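PDB 2H84: probable polyketide synthase 1 from Dictyostelium discoideum, which probably builds polyketides, yielding only acylpyrones in vitro, and whose C-terminal type III polyketide synthase domain, a homodimeric thiolase-fold enzyme, is the part described here. Local coordinates for residues Pro225-Cys231 and Cys368-Val374; Asn13-Ile19 and Tyr213-Pro219. Residues are numbered along the deposited sequence.

Contact 1 (Pro225-Cys231 and Cys368-Val374)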
loop_
_atom_site.group_PDB
_atom_site.type_symbol
_atom_site.label_atom_id
_atom_site.label_comp_id
_atom_site.label_asym_id
_atom_site.label_seq_id
_atom_site.Cartn_x
_atom_site.Cartn_y
_atom_site.Cartn_z
ATOM N N PRO A 225 -5.528 -11.582 25.359
ATOM C CA PRO A 225 -5.274 -10.199 24.944
ATOM C C PRO A 225 -4.018 -9.567 25.532
ATOM O O PRO A 225 -3.668 -9.810 26.687
ATOM C CB PRO A 225 -6.541 -9.476 25.380
ATOM C CG PRO A 225 -7.580 -10.507 25.209
ATOM C CD PRO A 225 -6.922 -11.731 25.801
ATOM N N LEU A 226 -3.356 -8.743 24.721
ATOM C CA LEU A 226 -2.129 -8.063 25.123
ATOM C C LEU A 226 -2.339 -6.566 25.343
ATOM O O LEU A 226 -1.873 -6.014 26.340
ATOM C CB LEU A 226 -1.041 -8.291 24.068
ATOM C CG LEU A 226 -0.578 -9.740 23.896
ATOM C CD1 LEU A 226 0.295 -9.876 22.654
ATOM C CD2 LEU A 226 0.178 -10.170 25.131
ATOM N N TYR A 227 -3.032 -5.909 24.415
ATOM C CA TYR A 227 -3.293 -4.477 24.522
ATOM C C TYR A 227 -4.689 -4.183 24.029
ATOM O O TYR A 227 -5.156 -4.801 23.072
ATOM C CB TYR A 227 -2.335 -3.649 23.655
ATOM C CG TYR A 227 -0.878 -3.713 24.036
ATOM C CD1 TYR A 227 -0.036 -4.691 23.504
ATOM C CD2 TYR A 227 -0.329 -2.776 24.916
ATOM C CE1 TYR A 227 1.319 -4.728 23.836
ATOM C CE2 TYR A 227 1.024 -2.804 25.254
ATOM C CZ TYR A 227 1.841 -3.775 24.710
ATOM O OH TYR A 227 3.178 -3.760 25.025
ATOM N N GLU A 228 -5.361 -3.239 24.678
ATOM C CA GLU A 228 -6.691 -2.862 24.234
ATOM C C GLU A 228 -6.537 -1.548 23.492
ATOM O O GLU A 228 -6.300 -0.512 24.105
ATOM C CB GLU A 228 -7.647 -2.656 25.405
ATOM C CG GLU A 228 -9.067 -2.396 24.936
ATOM C CD GLU A 228 -10.010 -2.006 26.060
ATOM O OE1 GLU A 228 -9.827 -2.504 27.199
ATOM O OE2 GLU A 228 -10.947 -1.212 25.794
ATOM N N VAL A 229 -6.654 -1.589 22.174
ATOM C CA VAL A 229 -6.525 -0.374 21.394
ATOM C C VAL A 229 -7.829 0.425 21.437
ATOM O O VAL A 229 -8.762 0.185 20.681
ATOM C CB VAL A 229 -6.062 -0.711 19.954
ATOM C CG1 VAL A 229 -6.801 -1.777 19.404
ATOM C CG2 VAL A 229 -6.293 0.353 19.092
ATOM N N MET A 230 -7.865 1.384 22.352
ATOM C CA MET A 230 -9.037 2.210 22.564
ATOM C C MET A 230 -9.305 3.170 21.424
ATOM O O MET A 230 -10.436 3.296 20.961
ATOM C CB MET A 230 -8.872 2.953 23.876
ATOM C CG MET A 230 -8.591 1.997 25.023
ATOM S SD MET A 230 -8.184 2.842 26.534
ATOM C CE MET A 230 -9.640 3.798 26.818
ATOM N N CYS A 231 -8.270 3.860 20.973
ATOM C CA CYS A 231 -8.426 4.774 19.852
ATOM C C CYS A 231 -7.064 5.145 19.292
ATOM O O CYS A 231 -6.037 4.977 19.956
ATOM C CB CYS A 231 -9.201 6.031 20.266
ATOM S SG CYS A 231 -8.383 7.053 21.466
ATOM N N CYS A 368 -1.650 6.353 19.071
ATOM C CA CYS A 368 -2.584 5.345 19.503
ATOM C C CYS A 368 -2.592 5.276 21.027
ATOM O O CYS A 368 -1.543 5.366 21.664
ATOM C CB CYS A 368 -2.188 4.003 18.912
ATOM S SG CYS A 368 -3.455 2.774 19.062
ATOM N N PHE A 369 -3.780 5.126 21.602
ATOM C CA PHE A 369 -3.929 5.063 23.042
ATOM C C PHE A 369 -4.360 3.666 23.393
ATOM O O PHE A 369 -5.459 3.233 23.033
ATOM C CB PHE A 369 -4.956 6.101 23.497
ATOM C CG PHE A 369 -5.055 6.253 24.988
ATOM C CD1 PHE A 369 -5.927 5.460 25.714
ATOM C CD2 PHE A 369 -4.267 7.183 25.670
ATOM C CE1 PHE A 369 -6.013 5.575 27.095
ATOM C CE2 PHE A 369 -4.343 7.309 27.068
ATOM C CZ PHE A 369 -5.219 6.502 27.777
ATOM N N LEU A 370 -3.479 2.944 24.084
ATOM C CA LEU A 370 -3.773 1.557 24.486
ATOM C C LEU A 370 -3.931 1.311 25.982
ATOM O O LEU A 370 -3.439 2.066 26.804
ATOM C CB LEU A 370 -2.673 0.635 23.991
ATOM C CG LEU A 370 -2.275 0.657 22.530
ATOM C CD1 LEU A 370 -0.916 1.312 22.425
ATOM C CD2 LEU A 370 -2.219 -0.758 21.979
ATOM N N LYS A 371 -4.605 0.216 26.310
ATOM C CA LYS A 371 -4.819 -0.188 27.690
ATOM C C LYS A 371 -4.101 -1.524 27.868
ATOM O O LYS A 371 -4.473 -2.527 27.263
ATOM C CB LYS A 371 -6.321 -0.338 27.995
ATOM C CG LYS A 371 -6.617 -1.082 29.285
ATOM C CD LYS A 371 -7.820 -0.483 29.976
ATOM C CE LYS A 371 -8.332 -1.367 31.092
ATOM N NZ LYS A 371 -9.799 -1.186 31.269
ATOM N N ASN A 372 -3.034 -1.499 28.656
ATOM C CA ASN A 372 -2.215 -2.665 28.913
ATOM C C ASN A 372 -3.037 -3.729 29.617
ATOM O O ASN A 372 -3.274 -3.642 30.821
ATOM C CB ASN A 372 -1.007 -2.245 29.760
ATOM C CG ASN A 372 -0.293 -1.030 29.188
ATOM O OD1 ASN A 372 0.229 -0.193 29.926
ATOM N ND2 ASN A 372 -0.269 -0.930 27.860
ATOM N N VAL A 373 -3.505 -4.716 28.856
ATOM C CA VAL A 373 -4.331 -5.798 29.403
ATOM C C VAL A 373 -3.557 -7.029 29.920
ATOM O O VAL A 373 -4.117 -7.816 30.663
ATOM C CB VAL A 373 -5.320 -6.345 28.368
ATOM C CG1 VAL A 373 -6.325 -5.421 28.071
ATOM C CG2 VAL A 373 -4.713 -6.516 27.135
ATOM N N VAL A 374 -2.279 -7.182 29.561
ATOM C CA VAL A 374 -1.418 -8.330 29.960
ATOM C C VAL A 374 -1.243 -8.597 31.526
ATOM O O VAL A 374 -0.899 -8.709 32.947
ATOM C CB VAL A 374 -0.106 -8.119 29.172
ATOM C CG1 VAL A 374 1.043 -8.229 29.994
ATOM C CG2 VAL A 374 0.041 -9.107 28.210
ATOM O OXT VAL A 374 -1.136 -9.770 30.585
#

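Contact 2 (Asn13-Ile19 and Tyr213-Pro219)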
loop_
_atom_site.group_PDB
_atom_site.type_symbol
_atom_site.label_atom_id
_atom_site.label_comp_id
_atom_site.label_asym_id
_atom_site.label_seq_id
_atom_site.Cartn_x
_atom_site.Cartn_y
_atom_site.Cartn_z
ATOM N N ASN A 13 -14.348 -2.641 21.244
ATOM C CA ASN A 13 -13.218 -2.308 20.387
ATOM C C ASN A 13 -12.107 -3.345 20.302
ATOM O O ASN A 13 -12.028 -4.278 21.097
ATOM C CB ASN A 13 -12.647 -0.885 20.697
ATOM C CG ASN A 13 -12.403 -0.645 22.146
ATOM O OD1 ASN A 13 -12.132 0.458 22.616
ATOM N ND2 ASN A 13 -12.489 -1.690 22.871
ATOM N N SER A 14 -11.280 -3.166 19.279
ATOM C CA SER A 14 -10.156 -4.032 18.935
ATOM C C SER A 14 -9.106 -4.331 20.013
ATOM O O SER A 14 -8.873 -3.529 20.911
ATOM C CB SER A 14 -9.477 -3.439 17.704
ATOM O OG SER A 14 -8.258 -4.088 17.426
ATOM N N PHE A 15 -8.470 -5.495 19.905
ATOM C CA PHE A 15 -7.435 -5.926 20.851
ATOM C C PHE A 15 -6.268 -6.564 20.116
ATOM O O PHE A 15 -6.469 -7.284 19.145
ATOM C CB PHE A 15 -7.965 -6.984 21.820
ATOM C CG PHE A 15 -8.824 -6.444 22.910
ATOM C CD1 PHE A 15 -10.152 -6.091 22.667
ATOM C CD2 PHE A 15 -8.305 -6.283 24.189
ATOM C CE1 PHE A 15 -10.953 -5.588 23.687
ATOM C CE2 PHE A 15 -9.093 -5.783 25.213
ATOM C CZ PHE A 15 -10.422 -5.433 24.961
ATOM N N VAL A 16 -5.051 -6.319 20.581
ATOM C CA VAL A 16 -3.878 -6.926 19.964
ATOM C C VAL A 16 -3.808 -8.281 20.662
ATOM O O VAL A 16 -3.539 -8.334 21.864
ATOM C CB VAL A 16 -2.612 -6.135 20.307
ATOM C CG1 VAL A 16 -1.482 -6.727 19.750
ATOM C CG2 VAL A 16 -2.636 -4.861 19.725
ATOM N N LEU A 17 -4.041 -9.363 19.923
ATOM C CA LEU A 17 -4.054 -10.707 20.501
ATOM C C LEU A 17 -2.749 -11.516 20.448
ATOM O O LEU A 17 -2.680 -12.632 20.975
ATOM C CB LEU A 17 -5.184 -11.507 19.850
ATOM C CG LEU A 17 -6.554 -10.825 19.882
ATOM C CD1 LEU A 17 -7.541 -11.622 19.061
ATOM C CD2 LEU A 17 -7.027 -10.693 21.312
ATOM N N GLY A 18 -1.722 -10.957 19.822
ATOM C CA GLY A 18 -0.452 -11.656 19.748
ATOM C C GLY A 18 0.574 -10.878 18.952
ATOM O O GLY A 18 0.216 -10.146 18.034
ATOM N N ILE A 19 1.849 -11.028 19.301
ATOM C CA ILE A 19 2.919 -10.328 18.597
ATOM C C ILE A 19 4.134 -11.225 18.407
ATOM O O ILE A 19 4.433 -12.083 19.235
ATOM C CB ILE A 19 3.401 -9.105 19.368
ATOM C CG1 ILE A 19 2.210 -8.266 19.828
ATOM C CG2 ILE A 19 4.332 -8.288 18.490
ATOM C CD1 ILE A 19 2.590 -7.209 20.847
ATOM N N TYR A 213 1.571 -9.086 14.128
ATOM C CA TYR A 213 0.644 -9.170 15.246
ATOM C C TYR A 213 -0.768 -9.566 14.788
ATOM O O TYR A 213 -1.143 -9.336 13.643
ATOM C CB TYR A 213 0.632 -7.835 16.013
ATOM C CG TYR A 213 0.177 -6.647 15.201
ATOM C CD1 TYR A 213 -1.174 -6.308 15.124
ATOM C CD2 TYR A 213 1.093 -5.876 14.483
ATOM C CE1 TYR A 213 -1.608 -5.231 14.348
ATOM C CE2 TYR A 213 0.669 -4.799 13.705
ATOM C CZ TYR A 213 -0.685 -4.483 13.642
ATOM O OH TYR A 213 -1.110 -3.428 12.869
ATOM N N ILE A 214 -1.521 -10.211 15.675
ATOM C CA ILE A 214 -2.892 -10.604 15.379
ATOM C C ILE A 214 -3.794 -9.604 16.105
ATOM O O ILE A 214 -3.512 -9.213 17.237
ATOM C CB ILE A 214 -3.205 -11.997 15.920
ATOM C CG1 ILE A 214 -2.139 -12.995 15.458
ATOM C CG2 ILE A 214 -4.590 -12.413 15.470
ATOM C CD1 ILE A 214 -2.107 -13.236 13.967
ATOM N N ILE A 215 -4.880 -9.193 15.469
ATOM C CA ILE A 215 -5.776 -8.219 16.085
ATOM C C ILE A 215 -7.242 -8.530 15.782
ATOM O O ILE A 215 -7.568 -8.986 14.691
ATOM C CB ILE A 215 -5.434 -6.808 15.580
ATOM C CG1 ILE A 215 -6.383 -5.783 16.177
ATOM C CG2 ILE A 215 -5.509 -6.766 14.064
ATOM C CD1 ILE A 215 -6.067 -4.383 15.742
ATOM N N GLY A 216 -8.123 -8.293 16.751
ATOM C CA GLY A 216 -9.535 -8.565 16.542
ATOM C C GLY A 216 -10.424 -8.025 17.647
ATOM O O GLY A 216 -9.934 -7.513 18.650
ATOM N N CYS A 217 -11.738 -8.132 17.465
ATOM C CA CYS A 217 -12.679 -7.647 18.467
ATOM C C CYS A 217 -13.315 -8.788 19.231
ATOM O O CYS A 217 -13.375 -9.917 18.744
ATOM C CB CYS A 217 -13.780 -6.817 17.818
ATOM S SG CYS A 217 -13.228 -5.230 17.187
ATOM N N ASN A 218 -13.805 -8.491 20.429
ATOM C CA ASN A 218 -14.440 -9.517 21.240
ATOM C C ASN A 218 -13.500 -10.693 21.399
ATOM O O ASN A 218 -13.598 -11.683 20.672
ATOM C CB ASN A 218 -15.743 -9.996 20.586
ATOM C CG ASN A 218 -16.708 -8.857 20.309
ATOM O OD1 ASN A 218 -17.123 -8.140 21.221
ATOM N ND2 ASN A 218 -17.067 -8.684 19.043
ATOM N N PRO A 219 -12.553 -10.588 22.337
ATOM C CA PRO A 219 -11.610 -11.683 22.558
ATOM C C PRO A 219 -12.369 -12.990 22.754
ATOM O O PRO A 219 -13.505 -12.995 23.229
ATOM C CB PRO A 219 -10.857 -11.234 23.805
ATOM C CG PRO A 219 -10.772 -9.765 23.595
ATOM C CD PRO A 219 -12.178 -9.408 23.134
#

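Contact 1 (Pro225-Cys231 and Cys368-Val374)
A classic beta bulge breaks the antiparallel pairing of Pro225-Cys231 with Cys368-Val374: Met230 and Cys231 both lie opposite Phe369. Phe369 N donates to Cys231 O at 2.8 Å in a nearly straight hydrogen bond, whereas Met230 N reaches Phe369 O at 3.1 Å by a bent, weak one. The extra residue, with a helix-like turn of its backbone at Met230, points that CA-to-CB bond toward the partner strand, and the long, flexible side chain makes use of it: Met230 SD lies 3.5 Å from Phe369 CE1, at the edge of the ring, a Met-aromatic contact. Before the bulge the ladder is regular. Glu228 N binds Lys371 O at 2.8 Å and Lys371 N binds Glu228 O at 2.9 Å. These are neighbouring strands of the large mixed sheet of the thiolase fold, 227-236 and 364-372, joined here within the C-terminal half of the chalcone synthase-like domain. Tyr227, Val229 and Leu370 share a buried face, where Tyr227 CB meets Leu370 CD2 at 3.3 Å; helix 335-345 covers it, and the Tyr227 hydroxyl bonds to the backbone oxygen of Met341. The other face is buried at Cys231 and Phe369 beneath helix 261-280 but partly exposed at Glu228 and Lys371, whose aliphatic stems touch, CB to CB at 3.7 Å; Glu228 OE1 and Lys371 NZ stay 4.3 Å apart, beyond a salt bridge, and Glu228 OE2 takes a weak hydrogen bond from Asn13 ND2. Past the end of strand 364-372, Val373 N still donates to Leu226 O at 3.3 Å, and Leu226 CD2 comes within 3.3 Å of Val374 CG2.

Contact 2 (Asn13-Ile19 and Tyr213-Pro219)
Two glycines leave hollows along the pairing of Asn13-Ile19 with Tyr213-Pro219, and branched side chains occupy the space above them. Gly216 presents bare backbone opposite Phe15, and Leu17 leans over it, CD1 coming within 4.1 Å of Gly216 N. On the same face Pro219, just past the strand, turns back so that its CG sits over the Phe15 ring, 3.8 Å from Phe15 CD1: a CH-pi contact in which the flat ring receives the rigid pyrrolidine. The second hollow is at Gly18, beside Ile214; a CB there would point to the face on which Ile214 lies and come to 4.0 Å from Ile214 CG1, so the bare backbone leaves Ile214 room. Leu17 and Gly18 both lie opposite Ile214 in a classic beta bulge, with Leu17 N donating to Ile214 O at 2.7 Å and Ile214 N to Gly18 O at 2.9 Å. Toward the Asn13 end, Phe15 N to Gly216 O at 2.8 Å and Gly216 N to Phe15 O at 3.1 Å close a regular antiparallel pair. Val16, Ile19, Tyr213 and Ile215 project from the other face, the beta-branched residues suiting extended backbone; Tyr213 CB faces both Val16 CG1 (4.4 Å) and Ile19 CG1 (4.2 Å). There helix 159-171 covers the sheet: Ile215 packs on Leu164 and Ala167, and the Tyr213 hydroxyl bonds to Ser163. Strand 178-185 flanks 209-216, while 227-236 flanks 15-22.

Contacts 1 and 2 meet edge to edge in the same mixed sheet, their centres about 9 Å apart, because strands 15-22 and 227-236 are neighbours in it. Backbone links Leu226 N to Val16 O and Tyr227 O to Val16 N, each at 2.9 Å, probably as hydrogen bonds, so four successive strands run 209-216, 15-22, 227-236, 364-372 across the N- and C-terminal family regions. Contact 2 is the more buried, and its side-chain contacts are mainly apolar; contact 1, which includes the chain terminus, is partly buried and has a Met-aromatic contact and a pair of opposite charges too far apart for a salt bridge. Each has a beta bulge: Met230-Cys231 in contact 1, Leu17-Gly18 in contact 2.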